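Local coordinates for protein 3'-5' exonuclease crn-4 (Caenorhabditis elegans, PDB 5DK5) that degrades RNA and DNA from the 3' end as a metal-dependent exonuclease of the DEDDh family and takes part in apoptotic DNA degradation, at residues L22-E27 and Q124-I129; E178-P183 and Q203-M208. All blocks are in the same frame, centred on the assembly; numbering follows the deposited sequence.

Interaction 1: residues L22-E27 and Q124-I129. With IPA (isopropyl alcohol), chain M.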
ATOM      1  N   LEU B  22      -9.976 -25.745 -16.381  1.00 36.25           N
ATOM      2  CA  LEU B  22      -9.682 -24.319 -16.435  1.00 37.73           C
ATOM      3  C   LEU B  22      -8.465 -24.002 -15.581  1.00 29.07           C
ATOM      4  O   LEU B  22      -8.528 -24.054 -14.357  1.00 28.64           O
ATOM      5  CB  LEU B  22     -10.884 -23.504 -15.956  1.00 37.98           C
ATOM      6  CG  LEU B  22     -12.200 -23.731 -16.704  1.00 38.38           C
ATOM      7  CD1 LEU B  22     -13.304 -22.880 -16.097  1.00 38.84           C
ATOM      8  CD2 LEU B  22     -12.049 -23.434 -18.191  1.00 29.63           C
ATOM      9  N   ILE B  23      -7.355 -23.673 -16.230  1.00 29.25           N
ATOM     10  CA  ILE B  23      -6.144 -23.316 -15.508  1.00 28.90           C
ATOM     11  C   ILE B  23      -6.299 -21.898 -14.962  1.00 27.75           C
ATOM     12  O   ILE B  23      -6.299 -20.931 -15.721  1.00 27.30           O
ATOM     13  CB  ILE B  23      -4.894 -23.410 -16.402  1.00 29.61           C
ATOM     14  CG1 ILE B  23      -4.655 -24.856 -16.842  1.00 31.25           C
ATOM     15  CG2 ILE B  23      -3.661 -22.895 -15.666  1.00 32.89           C
ATOM     16  CD1 ILE B  23      -5.426 -25.269 -18.081  1.00 31.65           C
ATOM     17  N   LEU B  24      -6.429 -21.788 -13.644  1.00 27.51           N
ATOM     18  CA  LEU B  24      -6.736 -20.519 -12.989  1.00 27.63           C
ATOM     19  C   LEU B  24      -5.507 -19.909 -12.321  1.00 28.37           C
ATOM     20  O   LEU B  24      -4.651 -20.626 -11.803  1.00 26.44           O
ATOM     21  CB  LEU B  24      -7.848 -20.729 -11.958  1.00 29.79           C
ATOM     22  CG  LEU B  24      -8.228 -19.543 -11.071  1.00 33.85           C
ATOM     23  CD1 LEU B  24      -9.717 -19.584 -10.770  1.00 36.99           C
ATOM     24  CD2 LEU B  24      -7.435 -19.549  -9.771  1.00 34.98           C
ATOM     25  N   ASP B  25      -5.433 -18.579 -12.327  1.00 34.18           N
ATOM     26  CA  ASP B  25      -4.322 -17.868 -11.703  1.00 34.65           C
ATOM     27  C   ASP B  25      -4.727 -16.486 -11.200  1.00 30.36           C
ATOM     28  O   ASP B  25      -5.271 -15.675 -11.950  1.00 26.47           O
ATOM     29  CB  ASP B  25      -3.161 -17.722 -12.684  1.00 38.40           C
ATOM     30  CG  ASP B  25      -1.963 -17.034 -12.063  1.00 42.83           C
ATOM     31  OD1 ASP B  25      -1.939 -15.786 -12.020  1.00 45.48           O
ATOM     32  OD2 ASP B  25      -1.043 -17.744 -11.614  1.00 44.49           O
ATOM     33  N   PHE B  26      -4.447 -16.232  -9.925  1.00 29.46           N
ATOM     34  CA  PHE B  26      -4.652 -14.919  -9.327  1.00 28.05           C
ATOM     35  C   PHE B  26      -3.315 -14.253  -9.032  1.00 28.81           C
ATOM     36  O   PHE B  26      -2.364 -14.905  -8.604  1.00 31.85           O
ATOM     37  CB  PHE B  26      -5.461 -15.018  -8.029  1.00 25.74           C
ATOM     38  CG  PHE B  26      -6.912 -15.353  -8.228  1.00 26.27           C
ATOM     39  CD1 PHE B  26      -7.719 -14.567  -9.033  1.00 25.19           C
ATOM     40  CD2 PHE B  26      -7.477 -16.438  -7.579  1.00 28.66           C
ATOM     41  CE1 PHE B  26      -9.057 -14.868  -9.201  1.00 26.36           C
ATOM     42  CE2 PHE B  26      -8.813 -16.745  -7.744  1.00 29.08           C
ATOM     43  CZ  PHE B  26      -9.605 -15.958  -8.557  1.00 28.07           C
ATOM     44  N   GLU B  27      -3.250 -12.952  -9.286  1.00 26.82           N
ATOM     45  CA  GLU B  27      -2.163 -12.117  -8.790  1.00 27.30           C
ATOM     46  C   GLU B  27      -2.770 -11.093  -7.847  1.00 25.05           C
ATOM     47  O   GLU B  27      -3.886 -10.626  -8.075  1.00 23.41           O
ATOM     48  CB  GLU B  27      -1.415 -11.439  -9.936  1.00 30.29           C
ATOM     49  CG  GLU B  27      -0.812 -12.419 -10.932  1.00 36.12           C
ATOM     50  CD  GLU B  27       0.215 -13.348 -10.307  1.00 38.57           C
ATOM     51  OE1 GLU B  27       0.927 -12.913  -9.377  1.00 35.75           O
ATOM     52  OE2 GLU B  27       0.304 -14.516 -10.746  1.00 40.93           O
ATOM     53  N   GLN B 124      -2.532 -21.922  -2.899  1.00 28.00           N
ATOM     54  CA  GLN B 124      -2.592 -20.490  -2.622  1.00 26.55           C
ATOM     55  C   GLN B 124      -3.732 -19.770  -3.341  1.00 24.91           C
ATOM     56  O   GLN B 124      -4.448 -18.977  -2.730  1.00 23.46           O
ATOM     57  CB  GLN B 124      -1.261 -19.832  -3.000  1.00 28.03           C
ATOM     58  CG  GLN B 124      -0.060 -20.395  -2.258  1.00 30.02           C
ATOM     59  CD  GLN B 124      -0.184 -20.239  -0.757  1.00 29.37           C
ATOM     60  OE1 GLN B 124      -0.702 -19.236  -0.268  1.00 29.12           O
ATOM     61  NE2 GLN B 124       0.278 -21.239  -0.016  1.00 29.53           N
ATOM     62  N   ASP B 125      -3.900 -20.048  -4.630  1.00 25.50           N
ATOM     63  CA  ASP B 125      -4.866 -19.320  -5.451  1.00 28.16           C
ATOM     64  C   ASP B 125      -6.292 -19.380  -4.903  1.00 28.19           C
ATOM     65  O   ASP B 125      -6.978 -18.360  -4.845  1.00 26.97           O
ATOM     66  CB  ASP B 125      -4.854 -19.855  -6.886  1.00 32.68           C
ATOM     67  CG  ASP B 125      -3.579 -19.503  -7.632  1.00 35.36           C
ATOM     68  OD1 ASP B 125      -2.619 -20.299  -7.582  1.00 35.85           O
ATOM     69  OD2 ASP B 125      -3.540 -18.430  -8.271  1.00 35.47           O
ATOM     70  N   LEU B 126      -6.734 -20.568  -4.500  1.00 32.15           N
ATOM     71  CA  LEU B 126      -8.121 -20.757  -4.085  1.00 31.19           C
ATOM     72  C   LEU B 126      -8.291 -20.841  -2.568  1.00 31.00           C
ATOM     73  O   LEU B 126      -9.221 -20.253  -2.016  1.00 30.22           O
ATOM     74  CB  LEU B 126      -8.696 -22.013  -4.744  1.00 31.11           C
ATOM     75  CG  LEU B 126      -8.868 -21.938  -6.268  1.00 32.42           C
ATOM     76  CD1 LEU B 126      -9.465 -23.229  -6.796  1.00 33.46           C
ATOM     77  CD2 LEU B 126      -9.733 -20.752  -6.689  1.00 32.94           C
ATOM     78  N   TRP B 127      -7.407 -21.561  -1.886  1.00 24.96           N
ATOM     79  CA  TRP B 127      -7.530 -21.689  -0.436  1.00 25.13           C
ATOM     80  C   TRP B 127      -7.282 -20.360   0.281  1.00 24.96           C
ATOM     81  O   TRP B 127      -7.994 -20.026   1.226  1.00 24.14           O
ATOM     82  CB  TRP B 127      -6.573 -22.747   0.111  1.00 26.03           C
ATOM     83  CG  TRP B 127      -6.267 -22.541   1.559  1.00 26.10           C
ATOM     84  CD1 TRP B 127      -7.092 -22.789   2.617  1.00 26.39           C
ATOM     85  CD2 TRP B 127      -5.050 -22.025   2.110  1.00 25.92           C
ATOM     86  NE1 TRP B 127      -6.462 -22.464   3.793  1.00 31.53           N
ATOM     87  CE2 TRP B 127      -5.207 -21.993   3.509  1.00 32.53           C
ATOM     88  CE3 TRP B 127      -3.843 -21.589   1.555  1.00 31.71           C
ATOM     89  CZ2 TRP B 127      -4.203 -21.543   4.362  1.00 32.61           C
ATOM     90  CZ3 TRP B 127      -2.848 -21.143   2.403  1.00 31.61           C
ATOM     91  CH2 TRP B 127      -3.033 -21.123   3.791  1.00 28.02           C
ATOM     92  N   ARG B 128      -6.277 -19.606  -0.163  1.00 29.04           N
ATOM     93  CA  ARG B 128      -5.932 -18.338   0.489  1.00 27.69           C
ATOM     94  C   ARG B 128      -6.493 -17.133  -0.256  1.00 25.09           C
ATOM     95  O   ARG B 128      -7.367 -16.431   0.254  1.00 23.04           O
ATOM     96  CB  ARG B 128      -4.411 -18.193   0.622  1.00 28.10           C
ATOM     97  CG  ARG B 128      -3.974 -16.877   1.274  1.00 28.81           C
ATOM     98  CD  ARG B 128      -2.480 -16.860   1.589  1.00 27.08           C
ATOM     99  NE  ARG B 128      -1.665 -16.906   0.379  1.00 26.66           N
ATOM    100  CZ  ARG B 128      -1.386 -15.855  -0.385  1.00 25.60           C
ATOM    101  NH1 ARG B 128      -1.858 -14.654  -0.078  1.00 23.13           N
ATOM    102  NH2 ARG B 128      -0.635 -16.008  -1.466  1.00 28.68           N
ATOM    103  N   ILE B 129      -5.983 -16.896  -1.461  1.00 21.94           N
ATOM    104  CA  ILE B 129      -6.296 -15.681  -2.208  1.00 21.16           C
ATOM    105  C   ILE B 129      -7.789 -15.546  -2.485  1.00 22.28           C
ATOM    106  O   ILE B 129      -8.387 -14.511  -2.189  1.00 20.45           O
ATOM    107  CB  ILE B 129      -5.517 -15.635  -3.539  1.00 23.05           C
ATOM    108  CG1 ILE B 129      -4.019 -15.524  -3.248  1.00 23.13           C
ATOM    109  CG2 ILE B 129      -5.997 -14.469  -4.418  1.00 21.82           C
ATOM    110  CD1 ILE B 129      -3.122 -15.577  -4.474  1.00 24.53           C
TER
HETATM  111  C1  IPA M 305      -4.545 -12.245   3.320  1.00 48.91           C
HETATM  112  C2  IPA M 305      -3.729 -13.397   3.861  1.00 49.07           C
HETATM  113  C3  IPA M 305      -4.651 -14.548   4.201  1.00 49.76           C
HETATM  114  O2  IPA M 305      -2.802 -13.804   2.880  1.00 48.87           O
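Phe26 lays its CB against CG2 of Ile129 at 3.7 Å, the two side chains sliding past each other in opposite directions. Its ring turns an edge to Asp125 and Leu126 of helix 124-136: CD2 stands 3.4 Å from the carbonyl O of Asp125, and the methyl CD2 of Leu126 lies near the ring plane. That same methyl meets CD2 of Leu24 at 4.0 Å, so Leu126 touches both Leu24 and Phe26.

One polar bond runs through this packing. The backbone N of Phe26 donates to OD2 of Asp125 at 2.9 Å, almost straight (N-H...O angle 175°) and nearly along the C-O axis of the carboxylate. Asp125 points at the strand, and CG, anti to its carbonyl carbon and beside the backbone N (chi1 -70°), is placed where OD2 can take the bond. There OD2 comes within 4.2 Å of OD2 of Asp25, a magnesium ligand of like charge. On the helix itself, Arg128 NE donates to OE1 of Gln124 at 2.6 Å, in the guanidinium plane, and its NH1 donates to O2 of an isopropyl alcohol, probably from the crystallisation liquor.

Strand 20-28 lies inside the mixed sheet, between 41-50 and 116-120. Helix 124-136 meets the Leu24 and Phe26 side, whereas Asp25 faces helix 191-207, which brings the metal ligand Asp194.

Interaction 2: residues E178-P183 and Q203-M208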
ATOM      1  N   GLU B 178      11.367 -27.506 -15.267  1.00 67.94           N
ATOM      2  CA  GLU B 178      12.724 -28.038 -15.291  1.00 66.87           C
ATOM      3  C   GLU B 178      12.712 -29.563 -15.337  1.00 67.03           C
ATOM      4  O   GLU B 178      13.582 -30.182 -15.950  1.00 67.25           O
ATOM      5  CB  GLU B 178      13.512 -27.556 -14.071  1.00 66.85           C
ATOM      6  CG  GLU B 178      14.985 -27.950 -14.088  1.00 69.96           C
ATOM      7  CD  GLU B 178      15.749 -27.398 -12.899  1.00 70.87           C
ATOM      8  OE1 GLU B 178      15.112 -26.793 -12.010  1.00 69.61           O
ATOM      9  OE2 GLU B 178      16.986 -27.566 -12.854  1.00 72.64           O
ATOM     10  N   TYR B 179      11.720 -30.164 -14.688  1.00 64.26           N
ATOM     11  CA  TYR B 179      11.618 -31.617 -14.621  1.00 66.52           C
ATOM     12  C   TYR B 179      11.322 -32.217 -15.991  1.00 70.09           C
ATOM     13  O   TYR B 179      11.962 -33.183 -16.407  1.00 73.73           O
ATOM     14  CB  TYR B 179      10.531 -32.029 -13.626  1.00 66.29           C
ATOM     15  CG  TYR B 179      10.429 -33.522 -13.414  1.00 70.34           C
ATOM     16  CD1 TYR B 179      11.175 -34.154 -12.429  1.00 72.90           C
ATOM     17  CD2 TYR B 179       9.584 -34.298 -14.196  1.00 71.94           C
ATOM     18  CE1 TYR B 179      11.084 -35.519 -12.230  1.00 74.83           C
ATOM     19  CE2 TYR B 179       9.487 -35.664 -14.003  1.00 74.06           C
ATOM     20  CZ  TYR B 179      10.239 -36.268 -13.019  1.00 75.39           C
ATOM     21  OH  TYR B 179      10.147 -37.626 -12.824  1.00 77.02           O
ATOM     22  N   TYR B 180      10.346 -31.637 -16.685  1.00 58.12           N
ATOM     23  CA  TYR B 180       9.945 -32.114 -18.005  1.00 59.23           C
ATOM     24  C   TYR B 180      10.719 -31.403 -19.113  1.00 58.24           C
ATOM     25  O   TYR B 180      10.431 -31.588 -20.297  1.00 60.74           O
ATOM     26  CB  TYR B 180       8.440 -31.920 -18.203  1.00 57.98           C
ATOM     27  CG  TYR B 180       7.594 -32.724 -17.239  1.00 57.66           C
ATOM     28  CD1 TYR B 180       7.237 -34.033 -17.524  1.00 59.16           C
ATOM     29  CD2 TYR B 180       7.159 -32.174 -16.041  1.00 55.94           C
ATOM     30  CE1 TYR B 180       6.467 -34.773 -16.644  1.00 58.14           C
ATOM     31  CE2 TYR B 180       6.390 -32.904 -15.156  1.00 54.67           C
ATOM     32  CZ  TYR B 180       6.047 -34.202 -15.462  1.00 55.39           C
ATOM     33  OH  TYR B 180       5.282 -34.932 -14.581  1.00 54.03           O
ATOM     34  N   ASP B 181      11.707 -30.601 -18.722  1.00 71.27           N
ATOM     35  CA  ASP B 181      12.530 -29.855 -19.670  1.00 73.41           C
ATOM     36  C   ASP B 181      11.658 -29.032 -20.615  1.00 71.23           C
ATOM     37  O   ASP B 181      11.776 -29.135 -21.838  1.00 72.14           O
ATOM     38  CB  ASP B 181      13.429 -30.809 -20.466  1.00 78.50           C
ATOM     39  CG  ASP B 181      14.597 -30.097 -21.130  1.00 81.88           C
ATOM     40  OD1 ASP B 181      14.528 -28.864 -21.316  1.00 81.76           O
ATOM     41  OD2 ASP B 181      15.591 -30.775 -21.466  1.00 84.53           O
ATOM     42  N   LEU B 182      10.777 -28.222 -20.035  1.00 62.74           N
ATOM     43  CA  LEU B 182       9.899 -27.352 -20.806  1.00 62.26           C
ATOM     44  C   LEU B 182      10.437 -25.924 -20.800  1.00 65.99           C
ATOM     45  O   LEU B 182      10.825 -25.417 -19.748  1.00 66.64           O
ATOM     46  CB  LEU B 182       8.480 -27.381 -20.238  1.00 58.69           C
ATOM     47  CG  LEU B 182       7.736 -28.715 -20.328  1.00 59.55           C
ATOM     48  CD1 LEU B 182       6.428 -28.639 -19.562  1.00 57.95           C
ATOM     49  CD2 LEU B 182       7.482 -29.101 -21.777  1.00 61.80           C
ATOM     50  N   PRO B 183      10.469 -25.268 -21.973  1.00 60.95           N
ATOM     51  CA  PRO B 183      10.920 -23.871 -21.995  1.00 60.76           C
ATOM     52  C   PRO B 183       9.955 -22.951 -21.259  1.00 55.85           C
ATOM     53  O   PRO B 183       8.751 -22.994 -21.515  1.00 53.55           O
ATOM     54  CB  PRO B 183      10.964 -23.538 -23.489  1.00 62.78           C
ATOM     55  CG  PRO B 183      10.007 -24.484 -24.117  1.00 63.76           C
ATOM     56  CD  PRO B 183      10.097 -25.745 -23.316  1.00 64.01           C
ATOM     57  N   GLN B 203      -0.580 -30.485 -19.748  1.00 49.88           N
ATOM     58  CA  GLN B 203      -0.664 -31.258 -20.980  1.00 48.69           C
ATOM     59  C   GLN B 203       0.439 -32.307 -21.045  1.00 48.46           C
ATOM     60  O   GLN B 203       0.175 -33.489 -21.264  1.00 48.74           O
ATOM     61  CB  GLN B 203      -0.575 -30.329 -22.194  1.00 47.48           C
ATOM     62  CG  GLN B 203      -0.761 -31.023 -23.534  1.00 46.65           C
ATOM     63  CD  GLN B 203      -0.743 -30.052 -24.696  1.00 45.46           C
ATOM     64  OE1 GLN B 203       0.137 -29.195 -24.793  1.00 44.94           O
ATOM     65  NE2 GLN B 203      -1.724 -30.173 -25.584  1.00 46.18           N
ATOM     66  N   ARG B 204       1.677 -31.863 -20.853  1.00 47.72           N
ATOM     67  CA  ARG B 204       2.831 -32.754 -20.901  1.00 48.81           C
ATOM     68  C   ARG B 204       2.717 -33.863 -19.863  1.00 49.58           C
ATOM     69  O   ARG B 204       3.137 -34.994 -20.104  1.00 49.86           O
ATOM     70  CB  ARG B 204       4.125 -31.964 -20.682  1.00 48.87           C
ATOM     71  CG  ARG B 204       5.386 -32.818 -20.565  1.00 51.89           C
ATOM     72  CD  ARG B 204       5.653 -33.634 -21.820  1.00 55.38           C
ATOM     73  NE  ARG B 204       6.040 -32.793 -22.949  1.00 57.37           N
ATOM     74  CZ  ARG B 204       7.283 -32.392 -23.202  1.00 61.36           C
ATOM     75  NH1 ARG B 204       8.287 -32.749 -22.410  1.00 63.55           N
ATOM     76  NH2 ARG B 204       7.524 -31.627 -24.257  1.00 62.54           N
ATOM     77  N   MET B 205       2.148 -33.534 -18.709  1.00 50.20           N
ATOM     78  CA  MET B 205       2.035 -34.497 -17.624  1.00 53.56           C
ATOM     79  C   MET B 205       1.157 -35.688 -18.004  1.00 54.00           C
ATOM     80  O   MET B 205       1.548 -36.833 -17.783  1.00 55.49           O
ATOM     81  CB  MET B 205       1.489 -33.823 -16.364  1.00 53.12           C
ATOM     82  CG  MET B 205       2.560 -33.108 -15.556  1.00 54.73           C
ATOM     83  SD  MET B 205       1.926 -32.238 -14.111  1.00 43.92           S
ATOM     84  CE  MET B 205       1.277 -33.596 -13.139  1.00 87.37           C
ATOM     85  N   ILE B 206      -0.017 -35.431 -18.577  1.00 58.85           N
ATOM     86  CA  ILE B 206      -0.921 -36.525 -18.927  1.00 61.37           C
ATOM     87  C   ILE B 206      -0.359 -37.293 -20.117  1.00 62.26           C
ATOM     88  O   ILE B 206      -0.603 -38.491 -20.268  1.00 64.12           O
ATOM     89  CB  ILE B 206      -2.364 -36.033 -19.245  1.00 79.71           C
ATOM     90  CG1 ILE B 206      -2.477 -35.410 -20.647  1.00 80.49           C
ATOM     91  CG2 ILE B 206      -2.838 -35.055 -18.176  1.00 77.11           C
ATOM     92  CD1 ILE B 206      -3.903 -35.210 -21.099  1.00 80.64           C
ATOM     93  N   ASN B 207       0.400 -36.598 -20.959  1.00 64.88           N
ATOM     94  CA  ASN B 207       1.044 -37.233 -22.101  1.00 66.55           C
ATOM     95  C   ASN B 207       2.187 -38.130 -21.638  1.00 68.30           C
ATOM     96  O   ASN B 207       2.572 -39.068 -22.335  1.00 69.87           O
ATOM     97  CB  ASN B 207       1.556 -36.183 -23.088  1.00 66.12           C
ATOM     98  CG  ASN B 207       0.432 -35.374 -23.715  1.00 66.90           C
ATOM     99  OD1 ASN B 207      -0.743 -35.728 -23.601  1.00 66.82           O
ATOM    100  ND2 ASN B 207       0.790 -34.288 -24.389  1.00 68.21           N
ATOM    101  N   MET B 208       2.729 -37.828 -20.460  1.00 64.15           N
ATOM    102  CA  MET B 208       3.710 -38.697 -19.816  1.00 64.00           C
ATOM    103  C   MET B 208       3.009 -39.766 -18.979  1.00 65.08           C
ATOM    104  O   MET B 208       3.662 -40.621 -18.378  1.00 67.68           O
ATOM    105  CB  MET B 208       4.664 -37.882 -18.938  1.00 63.08           C
ATOM    106  CG  MET B 208       5.648 -37.013 -19.712  1.00 64.22           C
ATOM    107  SD  MET B 208       6.881 -37.970 -20.617  1.00141.77           S
ATOM    108  CE  MET B 208       8.019 -36.677 -21.113  1.00 75.98           C
TER
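Tyr180 packs between the end of helix 172-179 and the end of helix 191-207, touching Arg204 and Met205 of the last turn and Met208 just after it. The ring reaches across to CG of Arg204, which lies 3.8 Å from CD1. Farther out, CG of Met205 packs against the phenol tip, 3.4 Å from OH, the two side chains crossing at about a right angle. Met208 comes to the ring edge instead: its chain bends at chi2 (-69°), which turns SD aside, and CG meets the ring near its plane, 3.9 Å from CE1. One face of the ring is covered by its own neighbour, Tyr179, whose CD2 sits over the centre.

Arg204 leaves its helix with CG anti to the backbone N, then bends at chi2 (61°) and again at chi3. The folded chain presents a face of the guanidinium to Leu182, whose CD2 lies 3.5 Å from NH2 and is offset toward the rim. The guanidinium plane stands 82° from the Tyr180 ring, and NH1 comes within 3.2 Å of the carbonyl O of Tyr180.

That carbonyl belongs to a helix terminus. Asp181, with positive phi, is the C' residue of a Schellman motif, which turns the chain so that Leu182 also points at helix 191-207. The contact therefore depends mainly on carbon surfaces, with the cation of Arg204 lying beside a methyl group and a carbonyl oxygen. The phenol OH of Tyr180 is buried without a modelled polar partner, so the tyrosine contributes here chiefly through its shape and apolar surface.

Interactions 1 and 2 follow each other in series along the chain, the first closing before the second opens. Their centres are 21 Å apart and their nearest atoms about 7 Å, without touching. Interaction 1 lies near the centre of the chain, where strand and helix meet beside the magnesium site; interaction 2 is peripheral and joins two helix ends. Helix 191-207 relates them: it carries Asp194 near its start, close to Asp25 of strand 20-28, and packs through its last turn against residues 178-183. The pair illustrates how one helix of an RNase H-like exonuclease fold can serve the catalytic centre at one end and peripheral packing at the other.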